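Local atomic coordinates of glycoside hydrolase family 81 (Clostridium thermocellum, PDB entry 6FOP), a protein that probably hydrolyses beta-1,3-glucans such as laminarin as a family 81 glycoside hydrolase of the Clostridium thermocellum cellulosome. Residues P545-N550 with G558-E563; Y534-Y539 with H549-M554; T569-H574 with E600-E605; A483-G488 with M554-K559. All coordinates share one frame; numbering follows the deposited sequence. Where two conformers were deposited one is given.

Interaction 1 (P545-N550 with G558-E563); sequences PSYGHN and GKYCHE. With NI (nickel (II) ion), chain B.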
loop_
_atom_site.group_PDB
_atom_site.type_symbol
_atom_site.label_atom_id
_atom_site.label_comp_id
_atom_site.label_asym_id
_atom_site.label_seq_id
_atom_site.Cartn_x
_atom_site.Cartn_y
_atom_site.Cartn_z
ATOM N N PRO A 545 10.765 -12.863 -17.779
ATOM C CA PRO A 545 10.553 -14.190 -18.337
ATOM C C PRO A 545 11.200 -15.321 -17.526
ATOM O O PRO A 545 10.749 -16.463 -17.608
ATOM C CB PRO A 545 11.201 -14.086 -19.724
ATOM C CG PRO A 545 11.135 -12.650 -20.069
ATOM C CD PRO A 545 11.288 -11.911 -18.780
ATOM N N SER A 546 12.250 -15.011 -16.763
ATOM C CA SER A 546 12.928 -15.999 -15.946
ATOM C C SER A 546 12.195 -16.303 -14.644
ATOM O O SER A 546 12.521 -17.275 -13.997
ATOM C CB SER A 546 14.350 -15.572 -15.631
ATOM O OG SER A 546 14.364 -14.429 -14.826
ATOM N N TYR A 547 11.240 -15.454 -14.245
ATOM C CA TYR A 547 10.426 -15.715 -13.068
ATOM C C TYR A 547 9.423 -16.797 -13.461
ATOM O O TYR A 547 8.767 -16.715 -14.498
ATOM C CB TYR A 547 9.758 -14.422 -12.592
ATOM C CG TYR A 547 8.855 -14.584 -11.393
ATOM C CD1 TYR A 547 9.373 -14.927 -10.172
ATOM C CD2 TYR A 547 7.488 -14.375 -11.487
ATOM C CE1 TYR A 547 8.570 -15.059 -9.058
ATOM C CE2 TYR A 547 6.660 -14.519 -10.383
ATOM C CZ TYR A 547 7.203 -14.853 -9.177
ATOM O OH TYR A 547 6.433 -15.031 -8.072
ATOM N N GLY A 548 9.317 -17.819 -12.632
ATOM C CA GLY A 548 8.595 -19.036 -13.002
ATOM C C GLY A 548 7.109 -19.119 -12.679
ATOM O O GLY A 548 6.567 -20.220 -12.586
ATOM N N HIS A 549 6.446 -17.990 -12.515
ATOM C CA HIS A 549 5.061 -17.949 -12.050
ATOM C C HIS A 549 4.338 -16.780 -12.696
ATOM O O HIS A 549 4.975 -15.793 -13.088
ATOM C CB HIS A 549 5.033 -17.820 -10.509
ATOM C CG HIS A 549 5.903 -18.811 -9.803
ATOM N ND1 HIS A 549 5.453 -20.070 -9.462
ATOM C CD2 HIS A 549 7.217 -18.782 -9.478
ATOM C CE1 HIS A 549 6.438 -20.756 -8.916
ATOM N NE2 HIS A 549 7.523 -19.998 -8.917
ATOM N N ASN A 550 3.005 -16.842 -12.684
ATOM C CA ASN A 550 2.114 -15.781 -13.135
ATOM C C ASN A 550 1.584 -14.887 -12.001
ATOM O O ASN A 550 0.702 -14.067 -12.213
ATOM C CB ASN A 550 0.969 -16.346 -13.986
ATOM C CG ASN A 550 -0.026 -17.192 -13.191
ATOM O OD1 ASN A 550 -0.153 -17.097 -11.966
ATOM N ND2 ASN A 550 -0.691 -18.100 -13.906
ATOM N N GLY A 558 13.365 -4.878 -2.928
ATOM C CA GLY A 558 14.517 -5.466 -3.636
ATOM C C GLY A 558 14.286 -6.822 -4.265
ATOM O O GLY A 558 15.218 -7.344 -4.860
ATOM N N LYS A 559 13.070 -7.379 -4.210
ATOM C CA LYS A 559 12.749 -8.637 -4.904
ATOM C C LYS A 559 11.244 -8.790 -4.959
ATOM O O LYS A 559 10.510 -8.075 -4.286
ATOM C CB LYS A 559 13.370 -9.844 -4.213
ATOM C CG LYS A 559 12.758 -10.220 -2.871
ATOM C CD LYS A 559 13.356 -11.506 -2.358
ATOM C CE LYS A 559 12.775 -11.906 -1.014
ATOM N NZ LYS A 559 13.426 -13.151 -0.516
ATOM N N TYR A 560 10.792 -9.756 -5.745
ATOM C CA TYR A 560 9.436 -10.282 -5.575
ATOM C C TYR A 560 9.541 -11.769 -5.688
ATOM O O TYR A 560 10.471 -12.292 -6.291
ATOM C CB TYR A 560 8.424 -9.709 -6.564
ATOM C CG TYR A 560 8.782 -9.788 -8.019
ATOM C CD1 TYR A 560 8.485 -10.930 -8.764
ATOM C CD2 TYR A 560 9.443 -8.728 -8.647
ATOM C CE1 TYR A 560 8.834 -11.004 -10.114
ATOM C CE2 TYR A 560 9.766 -8.771 -9.989
ATOM C CZ TYR A 560 9.489 -9.907 -10.726
ATOM O OH TYR A 560 9.826 -9.942 -12.073
ATOM N N CYS A 561 8.603 -12.473 -5.071
ATOM C CA CYS A 561 8.736 -13.919 -5.014
ATOM C C CYS A 561 7.420 -14.623 -4.773
ATOM O O CYS A 561 6.400 -14.006 -4.483
ATOM C CB CYS A 561 9.728 -14.305 -3.932
ATOM S SG CYS A 561 9.187 -13.827 -2.284
ATOM N N HIS A 562 7.474 -15.934 -4.944
ATOM C CA HIS A 562 6.347 -16.856 -4.794
ATOM C C HIS A 562 6.541 -17.663 -3.496
ATOM O O HIS A 562 6.484 -18.895 -3.486
ATOM C CB HIS A 562 6.308 -17.719 -6.039
ATOM C CG HIS A 562 5.072 -18.545 -6.215
ATOM N ND1 HIS A 562 4.917 -19.801 -5.661
ATOM C CD2 HIS A 562 3.994 -18.350 -7.001
ATOM C CE1 HIS A 562 3.775 -20.326 -6.068
ATOM N NE2 HIS A 562 3.211 -19.481 -6.906
ATOM N N GLU A 563 6.757 -16.922 -2.420
ATOM C CA GLU A 563 6.969 -17.456 -1.070
ATOM C C GLU A 563 6.037 -16.768 -0.095
ATOM O O GLU A 563 5.584 -15.647 -0.346
ATOM C CB GLU A 563 8.429 -17.271 -0.626
ATOM C CG GLU A 563 9.434 -17.958 -1.515
ATOM C CD GLU A 563 10.868 -17.774 -1.068
ATOM O OE1 GLU A 563 11.268 -16.638 -0.769
ATOM O OE2 GLU A 563 11.601 -18.777 -1.036
HETATM NI NI NI B . 1.665 -20.119 -8.135
#
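Tyr-547 and His-549, in the loop that precedes a beta-hairpin, pack against Tyr-560 and His-562, which lie on and just after the hairpin's second strand, 559-561. No hydrogen bond crosses this contact; rings carry it. The two tyrosines form a T-shaped pair, with centroids 5.1 Å apart and planes at 78°. Tyr-560 presents its CE1 corner, 3.7 Å above the plane of the Tyr-547 ring and over its centre. The opposite face of Tyr-547 takes CD2 of its own neighbour His-549 toward the rim. The histidines instead stack face to face, their planes only 16° apart and their centroids separated by 3.8 Å; CB of His-562 adds a CH-pi contact over the His-549 ring. Polar ends are satisfied by other residues: Tyr-547 OH bonds to Tyr-551 O, Tyr-560 OH to Ser-544 N, and His-549 ND1 to Glu-605 OE2. His-562 is a nickel ligand, and His-549 is a second-shell residue that covers one face of its imidazole and holds the ligand Glu-605. CG of His-562 stands anti to its backbone N (chi1 -168°), and NE2 of this ring binds the nickel ion at 2.1 Å.

Interaction 2 (Y534-Y539 with H549-M554); sequences YWFDLY and HNYASM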
loop_
_atom_site.group_PDB
_atom_site.type_symbol
_atom_site.label_atom_id
_atom_site.label_comp_id
_atom_site.label_asym_id
_atom_site.label_seq_id
_atom_site.Cartn_x
_atom_site.Cartn_y
_atom_site.Cartn_z
ATOM N N TYR A 534 1.813 -5.669 -9.799
ATOM C CA TYR A 534 2.995 -6.201 -9.090
ATOM C C TYR A 534 2.732 -7.541 -8.419
ATOM O O TYR A 534 3.662 -8.258 -8.117
ATOM C CB TYR A 534 3.587 -5.153 -8.121
ATOM C CG TYR A 534 3.703 -3.801 -8.799
ATOM C CD1 TYR A 534 4.440 -3.642 -9.977
ATOM C CD2 TYR A 534 3.016 -2.710 -8.319
ATOM C CE1 TYR A 534 4.472 -2.437 -10.651
ATOM C CE2 TYR A 534 3.025 -1.500 -8.965
ATOM C CZ TYR A 534 3.754 -1.354 -10.142
ATOM O OH TYR A 534 3.756 -0.141 -10.809
ATOM N N TRP A 535 1.465 -7.857 -8.158
ATOM C CA TRP A 535 1.091 -9.184 -7.633
ATOM C C TRP A 535 0.576 -10.147 -8.705
ATOM O O TRP A 535 0.985 -11.303 -8.757
ATOM C CB TRP A 535 0.046 -9.035 -6.498
ATOM C CG TRP A 535 0.614 -8.683 -5.138
ATOM C CD1 TRP A 535 0.877 -9.529 -4.150
ATOM C CD2 TRP A 535 1.028 -7.371 -4.657
ATOM N NE1 TRP A 535 1.372 -8.882 -3.050
ATOM C CE2 TRP A 535 1.476 -7.545 -3.332
ATOM C CE3 TRP A 535 1.018 -6.078 -5.193
ATOM C CZ2 TRP A 535 1.908 -6.478 -2.540
ATOM C CZ3 TRP A 535 1.465 -5.021 -4.405
ATOM C CH2 TRP A 535 1.930 -5.236 -3.106
ATOM N N PHE A 536 -0.292 -9.658 -9.589
ATOM C CA PHE A 536 -0.906 -10.529 -10.596
ATOM C C PHE A 536 -0.376 -10.356 -12.021
ATOM O O PHE A 536 -0.654 -11.209 -12.866
ATOM C CB PHE A 536 -2.424 -10.328 -10.628
ATOM C CG PHE A 536 -3.130 -10.638 -9.333
ATOM C CD1 PHE A 536 -2.805 -11.764 -8.602
ATOM C CD2 PHE A 536 -4.158 -9.817 -8.857
ATOM C CE1 PHE A 536 -3.452 -12.059 -7.409
ATOM C CE2 PHE A 536 -4.838 -10.126 -7.670
ATOM C CZ PHE A 536 -4.458 -11.235 -6.936
ATOM N N ASP A 537 0.360 -9.259 -12.275
ATOM C CA ASP A 537 0.889 -8.937 -13.621
ATOM C C ASP A 537 -0.129 -9.288 -14.719
ATOM O O ASP A 537 0.142 -10.060 -15.647
ATOM C CB ASP A 537 2.239 -9.650 -13.870
ATOM C CG ASP A 537 2.951 -9.185 -15.125
ATOM O OD1 ASP A 537 2.624 -8.122 -15.656
ATOM O OD2 ASP A 537 3.898 -9.909 -15.553
ATOM N N LEU A 538 -1.305 -8.679 -14.622
ATOM C CA LEU A 538 -2.369 -8.947 -15.594
ATOM C C LEU A 538 -1.998 -8.609 -17.025
ATOM O O LEU A 538 -2.469 -9.252 -17.954
ATOM C CB LEU A 538 -3.660 -8.222 -15.214
ATOM C CG LEU A 538 -4.331 -8.571 -13.896
ATOM C CD1 LEU A 538 -5.662 -7.848 -13.829
ATOM C CD2 LEU A 538 -4.547 -10.064 -13.773
ATOM N N TYR A 539 -1.148 -7.598 -17.191
ATOM C CA TYR A 539 -0.778 -7.130 -18.536
ATOM C C TYR A 539 0.434 -7.907 -19.105
ATOM O O TYR A 539 0.848 -7.667 -20.231
ATOM C CB TYR A 539 -0.522 -5.622 -18.498
ATOM C CG TYR A 539 -1.755 -4.847 -18.113
ATOM C CD1 TYR A 539 -2.698 -4.476 -19.072
ATOM C CD2 TYR A 539 -2.006 -4.523 -16.788
ATOM C CE1 TYR A 539 -3.849 -3.787 -18.708
ATOM C CE2 TYR A 539 -3.163 -3.854 -16.415
ATOM C CZ TYR A 539 -4.064 -3.472 -17.373
ATOM O OH TYR A 539 -5.201 -2.802 -16.966
ATOM N N HIS A 549 6.446 -17.990 -12.515
ATOM C CA HIS A 549 5.061 -17.949 -12.050
ATOM C C HIS A 549 4.338 -16.780 -12.696
ATOM O O HIS A 549 4.975 -15.793 -13.088
ATOM C CB HIS A 549 5.033 -17.820 -10.509
ATOM C CG HIS A 549 5.903 -18.811 -9.803
ATOM N ND1 HIS A 549 5.453 -20.070 -9.462
ATOM C CD2 HIS A 549 7.217 -18.782 -9.478
ATOM C CE1 HIS A 549 6.438 -20.756 -8.916
ATOM N NE2 HIS A 549 7.523 -19.998 -8.917
ATOM N N ASN A 550 3.005 -16.842 -12.684
ATOM C CA ASN A 550 2.114 -15.781 -13.135
ATOM C C ASN A 550 1.584 -14.887 -12.001
ATOM O O ASN A 550 0.702 -14.067 -12.213
ATOM C CB ASN A 550 0.969 -16.346 -13.986
ATOM C CG ASN A 550 -0.026 -17.192 -13.191
ATOM O OD1 ASN A 550 -0.153 -17.097 -11.966
ATOM N ND2 ASN A 550 -0.691 -18.100 -13.906
ATOM N N TYR A 551 2.177 -15.053 -10.822
ATOM C CA TYR A 551 1.711 -14.482 -9.572
ATOM C C TYR A 551 2.918 -14.336 -8.665
ATOM O O TYR A 551 3.752 -15.234 -8.630
ATOM C CB TYR A 551 0.702 -15.445 -8.943
ATOM C CG TYR A 551 0.423 -15.241 -7.459
ATOM C CD1 TYR A 551 -0.128 -14.030 -6.990
ATOM C CD2 TYR A 551 0.711 -16.225 -6.537
ATOM C CE1 TYR A 551 -0.389 -13.842 -5.649
ATOM C CE2 TYR A 551 0.455 -16.043 -5.198
ATOM C CZ TYR A 551 -0.119 -14.851 -4.754
ATOM O OH TYR A 551 -0.411 -14.692 -3.433
ATOM N N ALA A 552 2.993 -13.204 -7.966
ATOM C CA ALA A 552 3.945 -13.011 -6.873
ATOM C C ALA A 552 3.150 -12.864 -5.586
ATOM O O ALA A 552 2.263 -12.011 -5.496
ATOM C CB ALA A 552 4.812 -11.771 -7.091
ATOM N N SER A 553 3.486 -13.672 -4.586
ATOM C CA SER A 553 2.819 -13.595 -3.280
ATOM C C SER A 553 3.395 -12.540 -2.346
ATOM O O SER A 553 2.673 -12.063 -1.469
ATOM C CB SER A 553 2.811 -14.972 -2.615
ATOM O OG SER A 553 4.089 -15.555 -2.620
ATOM N N MET A 554 4.682 -12.208 -2.512
ATOM C CA MET A 554 5.326 -11.151 -1.731
ATOM C C MET A 554 6.093 -10.199 -2.619
ATOM O O MET A 554 6.872 -10.624 -3.465
ATOM C CB MET A 554 6.239 -11.722 -0.644
ATOM C CG MET A 554 5.500 -12.477 0.403
ATOM S SD MET A 554 6.367 -12.962 1.892
ATOM C CE MET A 554 6.937 -11.408 2.430
#
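Trp-535 and Phe-536, close after helix 514-534, run past Tyr-551 and Ala-552 with CA atoms 4.8 Å apart at Trp-535/Ala-552 and 4.9 Å apart at Phe-536/Tyr-551. One backbone hydrogen bond joins them: Ala-552 N donates to Trp-535 O at 2.9 Å, nearly straight at 169° and in the carbonyl plane. The same oxygen receives a CA-H...O contact from Tyr-551 CA at 3.4 Å. Beside this link Phe-536 and Tyr-551 lie side by side, pointing the same way; the ring edge of Phe-536 brings CD1 to 3.9 Å from CD1 of Tyr-551. The hydroxyl of Tyr-551 bonds to Lys-573 O in helix 570-575. Trp-535, for its part, sets its indole against the Ala-552 carbonyl, with CD1 of Trp-535 3.1 Å from O of Ala-552, while NE1 is spent on Ala-492 O. CB of Ala-552 rests against Tyr-534 O. The buried loop is thus tied to the segment that follows the helix by a single backbone bond backed by carbon contacts, while Trp-535 NE1 and Tyr-551 OH bond to neighbouring parts of the domain, the latter to the helix that supplies the nickel ligand His-574.

Interaction 3 (T569-H574 with E600-E605); sequences TNSEKH and EEMLRE. With NI (nickel (II) ion), chain B.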
loop_
_atom_site.group_PDB
_atom_site.type_symbol
_atom_site.label_atom_id
_atom_site.label_comp_id
_atom_site.label_asym_id
_atom_site.label_seq_id
_atom_site.Cartn_x
_atom_site.Cartn_y
_atom_site.Cartn_z
ATOM N N THR A 569 0.938 -24.688 1.631
ATOM C CA THR A 569 0.776 -25.223 0.298
ATOM C C THR A 569 0.752 -24.070 -0.702
ATOM O O THR A 569 0.625 -22.875 -0.328
ATOM C CB THR A 569 -0.550 -25.982 0.141
ATOM O OG1 THR A 569 -1.610 -25.040 0.219
ATOM C CG2 THR A 569 -0.714 -27.094 1.202
ATOM N N ASN A 570 0.836 -24.416 -1.980
ATOM C CA ASN A 570 0.692 -23.417 -3.033
ATOM C C ASN A 570 -0.723 -22.833 -3.102
ATOM O O ASN A 570 -0.907 -21.691 -3.550
ATOM C CB ASN A 570 1.190 -23.954 -4.383
ATOM C CG ASN A 570 2.689 -24.161 -4.392
ATOM O OD1 ASN A 570 3.214 -25.285 -4.221
ATOM N ND2 ASN A 570 3.383 -23.086 -4.501
ATOM N N SER A 571 -1.710 -23.575 -2.601
ATOM C CA SER A 571 -3.038 -22.996 -2.401
ATOM C C SER A 571 -3.010 -21.850 -1.388
ATOM O O SER A 571 -3.616 -20.790 -1.628
ATOM C CB SER A 571 -4.048 -24.054 -2.016
ATOM O OG SER A 571 -5.309 -23.459 -1.820
ATOM N N GLU A 572 -2.337 -22.065 -0.256
ATOM C CA GLU A 572 -2.139 -20.982 0.706
ATOM C C GLU A 572 -1.340 -19.813 0.099
ATOM O O GLU A 572 -1.701 -18.654 0.292
ATOM C CB GLU A 572 -1.471 -21.489 1.988
ATOM C CG GLU A 572 -2.382 -22.435 2.767
ATOM C CD GLU A 572 -1.647 -23.163 3.857
ATOM O OE1 GLU A 572 -1.589 -22.624 4.979
ATOM O OE2 GLU A 572 -1.116 -24.272 3.581
ATOM N N LYS A 573 -0.294 -20.119 -0.675
ATOM C CA LYS A 573 0.501 -19.056 -1.249
ATOM C C LYS A 573 -0.342 -18.155 -2.152
ATOM O O LYS A 573 -0.205 -16.928 -2.108
ATOM C CB LYS A 573 1.701 -19.606 -2.018
ATOM C CG LYS A 573 2.724 -20.303 -1.140
ATOM C CD LYS A 573 3.949 -20.743 -1.918
ATOM C CE LYS A 573 4.856 -21.588 -1.044
ATOM N NZ LYS A 573 6.124 -21.947 -1.710
ATOM N N HIS A 574 -1.217 -18.745 -2.962
ATOM C CA HIS A 574 -2.133 -17.975 -3.814
ATOM C C HIS A 574 -3.233 -17.275 -2.982
ATOM O O HIS A 574 -3.555 -16.103 -3.221
ATOM C CB HIS A 574 -2.740 -18.912 -4.867
ATOM C CG HIS A 574 -1.833 -19.154 -6.029
ATOM N ND1 HIS A 574 -2.140 -18.761 -7.303
ATOM C CD2 HIS A 574 -0.596 -19.684 -6.090
ATOM C CE1 HIS A 574 -1.149 -19.057 -8.110
ATOM N NE2 HIS A 574 -0.203 -19.627 -7.400
ATOM N N GLU A 600 -5.181 -22.570 -12.224
ATOM C CA GLU A 600 -4.524 -23.732 -12.838
ATOM C C GLU A 600 -3.034 -23.801 -12.490
ATOM O O GLU A 600 -2.513 -24.890 -12.279
ATOM C CB GLU A 600 -4.764 -23.781 -14.345
ATOM C CG GLU A 600 -6.219 -24.080 -14.738
ATOM C CD GLU A 600 -6.729 -25.472 -14.339
ATOM O OE1 GLU A 600 -5.942 -26.434 -14.315
ATOM O OE2 GLU A 600 -7.941 -25.605 -14.035
ATOM N N GLU A 601 -2.372 -22.635 -12.369
ATOM C CA GLU A 601 -0.983 -22.662 -11.901
ATOM C C GLU A 601 -0.919 -23.241 -10.483
ATOM O O GLU A 601 -0.066 -24.060 -10.156
ATOM C CB GLU A 601 -0.375 -21.259 -11.875
ATOM C CG GLU A 601 0.934 -21.192 -11.096
ATOM C CD GLU A 601 1.615 -19.839 -11.056
ATOM O OE1 GLU A 601 1.996 -19.345 -12.121
ATOM O OE2 GLU A 601 1.778 -19.281 -9.946
ATOM N N MET A 602 -1.810 -22.756 -9.622
ATOM C CA MET A 602 -1.884 -23.227 -8.237
ATOM C C MET A 602 -2.050 -24.759 -8.165
ATOM O O MET A 602 -1.337 -25.430 -7.409
ATOM C CB MET A 602 -3.019 -22.462 -7.509
ATOM C CG MET A 602 -3.297 -22.889 -6.075
ATOM S SD MET A 602 -4.331 -24.357 -5.902
ATOM C CE MET A 602 -5.819 -23.786 -6.713
ATOM N N LEU A 603 -2.933 -25.311 -8.991
ATOM C CA LEU A 603 -3.132 -26.762 -9.031
ATOM C C LEU A 603 -1.859 -27.498 -9.458
ATOM O O LEU A 603 -1.475 -28.514 -8.843
ATOM C CB LEU A 603 -4.276 -27.126 -9.976
ATOM C CG LEU A 603 -5.691 -26.707 -9.598
ATOM C CD1 LEU A 603 -6.644 -27.256 -10.643
ATOM C CD2 LEU A 603 -6.058 -27.214 -8.210
ATOM N N ARG A 604 -1.232 -27.001 -10.528
ATOM C CA ARG A 604 0.004 -27.609 -11.012
ATOM C C ARG A 604 1.081 -27.622 -9.929
ATOM O O ARG A 604 1.783 -28.599 -9.724
ATOM C CB ARG A 604 0.523 -26.882 -12.244
ATOM C CG ARG A 604 -0.245 -27.153 -13.515
ATOM C CD ARG A 604 0.584 -26.748 -14.728
ATOM N NE ARG A 604 0.923 -25.323 -14.704
ATOM C CZ ARG A 604 0.117 -24.326 -15.086
ATOM N NH1 ARG A 604 -1.112 -24.563 -15.532
ATOM N NH2 ARG A 604 0.550 -23.076 -15.026
ATOM N N GLU A 605 1.195 -26.498 -9.228
ATOM C CA GLU A 605 2.189 -26.361 -8.173
ATOM C C GLU A 605 1.892 -27.246 -6.972
ATOM O O GLU A 605 2.812 -27.726 -6.317
ATOM C CB GLU A 605 2.334 -24.894 -7.768
ATOM C CG GLU A 605 2.886 -24.050 -8.906
ATOM C CD GLU A 605 2.745 -22.555 -8.727
ATOM O OE1 GLU A 605 1.846 -22.056 -7.995
ATOM O OE2 GLU A 605 3.492 -21.837 -9.418
HETATM NI NI NI B . 1.665 -20.119 -8.135
#
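His-574 and Glu-601 meet at a nickel ion between two nearly antiparallel helices, 570-575 and 592-606, whose segments here run at 150° with axes 9.0 Å apart. A capping box of Thr-569 and Glu-572 starts the first helix. The imidazole and the Glu-601 carboxylate are almost perpendicular, with planes 88° apart, and OE2 of Glu-601 lies in the ring plane at its edge. The side chain of Glu-605, one helical turn on, crosses that of His-574 at about a right angle, its carboxylate plane 67° from the ring. Met-602 covers one face of His-574, placing CB 3.7 Å above the ring centre, and then bends to set SD 3.9 Å from CB of Ser-571. The ligands have second-shell partners: Asn-598 OD1 holds His-574 ND1 and Asn-550 N holds Glu-601 OE1. Glu-605 OE1 also binds the metal and His-562 completes the protein ligands; NE2 of His-574 lies 2.1 Å and OE2 of Glu-601 2.0 Å from nickel.

Interaction 4 (A483-G488 with M554-K559); sequences AGFADG and MVWGGK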
loop_
_atom_site.group_PDB
_atom_site.type_symbol
_atom_site.label_atom_id
_atom_site.label_comp_id
_atom_site.label_asym_id
_atom_site.label_seq_id
_atom_site.Cartn_x
_atom_site.Cartn_y
_atom_site.Cartn_z
ATOM N N ALA A 483 11.278 -1.825 7.922
ATOM C CA ALA A 483 11.995 -2.143 6.665
ATOM C C ALA A 483 13.437 -2.592 6.918
ATOM O O ALA A 483 14.343 -2.380 6.106
ATOM C CB ALA A 483 11.933 -0.991 5.685
ATOM N N GLY A 484 13.658 -3.298 8.010
ATOM C CA GLY A 484 14.992 -3.709 8.449
ATOM C C GLY A 484 15.431 -5.022 7.809
ATOM O O GLY A 484 15.826 -5.964 8.510
ATOM N N PHE A 485 15.431 -5.040 6.480
ATOM C CA PHE A 485 15.778 -6.224 5.686
ATOM C C PHE A 485 16.653 -5.777 4.516
ATOM O O PHE A 485 16.512 -4.658 4.021
ATOM C CB PHE A 485 14.504 -6.864 5.113
ATOM C CG PHE A 485 13.518 -7.286 6.138
ATOM C CD1 PHE A 485 13.619 -8.535 6.709
ATOM C CD2 PHE A 485 12.442 -6.464 6.485
ATOM C CE1 PHE A 485 12.691 -8.939 7.654
ATOM C CE2 PHE A 485 11.493 -6.874 7.412
ATOM C CZ PHE A 485 11.628 -8.106 8.001
ATOM N N ALA A 486 17.552 -6.651 4.072
ATOM C CA ALA A 486 18.336 -6.376 2.878
ATOM C C ALA A 486 17.468 -5.999 1.688
ATOM O O ALA A 486 17.873 -5.167 0.875
ATOM C CB ALA A 486 19.202 -7.570 2.514
ATOM N N ASP A 487 16.296 -6.636 1.567
ATOM C CA ASP A 487 15.381 -6.376 0.456
ATOM C C ASP A 487 14.348 -5.294 0.696
ATOM O O ASP A 487 13.426 -5.113 -0.124
ATOM C CB ASP A 487 14.714 -7.686 0.045
ATOM C CG ASP A 487 15.699 -8.640 -0.598
ATOM O OD1 ASP A 487 16.635 -8.173 -1.293
ATOM O OD2 ASP A 487 15.574 -9.835 -0.390
ATOM N N GLY A 488 14.525 -4.554 1.782
ATOM C CA GLY A 488 13.673 -3.414 2.070
ATOM C C GLY A 488 12.371 -3.772 2.755
ATOM O O GLY A 488 12.332 -4.685 3.588
ATOM N N MET A 554 4.682 -12.208 -2.512
ATOM C CA MET A 554 5.326 -11.151 -1.731
ATOM C C MET A 554 6.093 -10.199 -2.619
ATOM O O MET A 554 6.872 -10.624 -3.465
ATOM C CB MET A 554 6.239 -11.722 -0.644
ATOM C CG MET A 554 5.500 -12.477 0.403
ATOM S SD MET A 554 6.367 -12.962 1.892
ATOM C CE MET A 554 6.937 -11.408 2.430
ATOM N N VAL A 555 5.846 -8.916 -2.384
ATOM C CA VAL A 555 6.530 -7.832 -3.070
ATOM C C VAL A 555 7.381 -7.071 -2.066
ATOM O O VAL A 555 6.873 -6.620 -1.029
ATOM C CB VAL A 555 5.496 -6.874 -3.735
ATOM C CG1 VAL A 555 6.174 -5.628 -4.336
ATOM C CG2 VAL A 555 4.674 -7.645 -4.762
ATOM N N TRP A 556 8.676 -6.976 -2.382
ATOM C CA TRP A 556 9.649 -6.262 -1.582
ATOM C C TRP A 556 10.215 -5.088 -2.365
ATOM O O TRP A 556 10.034 -4.970 -3.582
ATOM C CB TRP A 556 10.821 -7.177 -1.195
ATOM C CG TRP A 556 10.479 -8.342 -0.315
ATOM C CD1 TRP A 556 9.846 -9.510 -0.672
ATOM C CD2 TRP A 556 10.825 -8.478 1.051
ATOM N NE1 TRP A 556 9.759 -10.331 0.414
ATOM C CE2 TRP A 556 10.337 -9.728 1.487
ATOM C CE3 TRP A 556 11.462 -7.640 1.966
ATOM C CZ2 TRP A 556 10.476 -10.161 2.799
ATOM C CZ3 TRP A 556 11.594 -8.062 3.277
ATOM C CH2 TRP A 556 11.113 -9.322 3.683
ATOM N N GLY A 557 10.925 -4.205 -1.672
ATOM C CA GLY A 557 11.724 -3.201 -2.374
ATOM C C GLY A 557 12.743 -3.780 -3.344
ATOM O O GLY A 557 12.944 -3.244 -4.454
ATOM N N GLY A 558 13.365 -4.878 -2.928
ATOM C CA GLY A 558 14.517 -5.466 -3.636
ATOM C C GLY A 558 14.286 -6.822 -4.265
ATOM O O GLY A 558 15.218 -7.344 -4.860
ATOM N N LYS A 559 13.070 -7.379 -4.210
ATOM C CA LYS A 559 12.749 -8.637 -4.904
ATOM C C LYS A 559 11.244 -8.790 -4.959
ATOM O O LYS A 559 10.510 -8.075 -4.286
ATOM C CB LYS A 559 13.370 -9.844 -4.213
ATOM C CG LYS A 559 12.758 -10.220 -2.871
ATOM C CD LYS A 559 13.356 -11.506 -2.358
ATOM C CE LYS A 559 12.775 -11.906 -1.014
ATOM N NZ LYS A 559 13.426 -13.151 -0.516
HETATM O O HOH W 1 17.253 -8.893 -3.691
HETATM O O HOH W 2 16.577 -12.362 -0.614
#
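Phe-485 and Trp-556 form the tight side of this contact, where a type I turn (Phe-485 to Gly-488) packs on the beta-hairpin turn at Gly-557 and Gly-558. Their rings make a T-shaped pair with planes at 81°: the indole edge points at the phenyl face, and CZ3 of Trp-556 comes within 3.5 Å of CG of Phe-485. Asp-487 CB lies by CE3 of the indole. The backbones also meet, as Gly-558 N bonds to Asp-487 O at 2.8 Å, a bent bond of 134°. The two glycines bring the hairpin turn close up against Asp-487. Gly-488 O, 3.5 Å from CZ3 of Trp-556 near the indole plane, is buried without a polar partner. The other side is looser and wet. Lys-559 stretches out beyond CG, its CD 3.4 Å from OD2 of Asp-487, but the salt bridge from NZ of Lys-559 to OD2 is long at 4.0 Å. One water spans that pair; another donates to both Asp-487 OD1 and Gly-558 O. The long separation and the bridging water suggest a weak, solvent-shared attraction, and Lys-559 NZ also bonds to a bound methylpentanediol.

Overall arrangement
All four contacts lie in the family 81 C-terminal domain, whose clan is that of six-hairpin glycosidases. Along the chain, 483-488 comes first, then 534-539, with 545-563 supplying the shared middle and helices 570-575 and 592-606 following. Interaction 2 is nested inside the loop closed by interaction 4. Interactions 1 and 4 share Gly-558 and Lys-559 on the hairpin 554-556/559-561 of a four-stranded antiparallel sheet, centres about 13 Å apart; interactions 1 and 2, centres about 8 Å apart, share His-549 and Asn-550, and 2 and 4 share Met-554. Interactions 1 and 3 supply all four protein ligands of nickel. Interactions 3 and 4, centres about 23 Å apart, do not touch; through the shared residues, loop and hairpin run from metal site to turn.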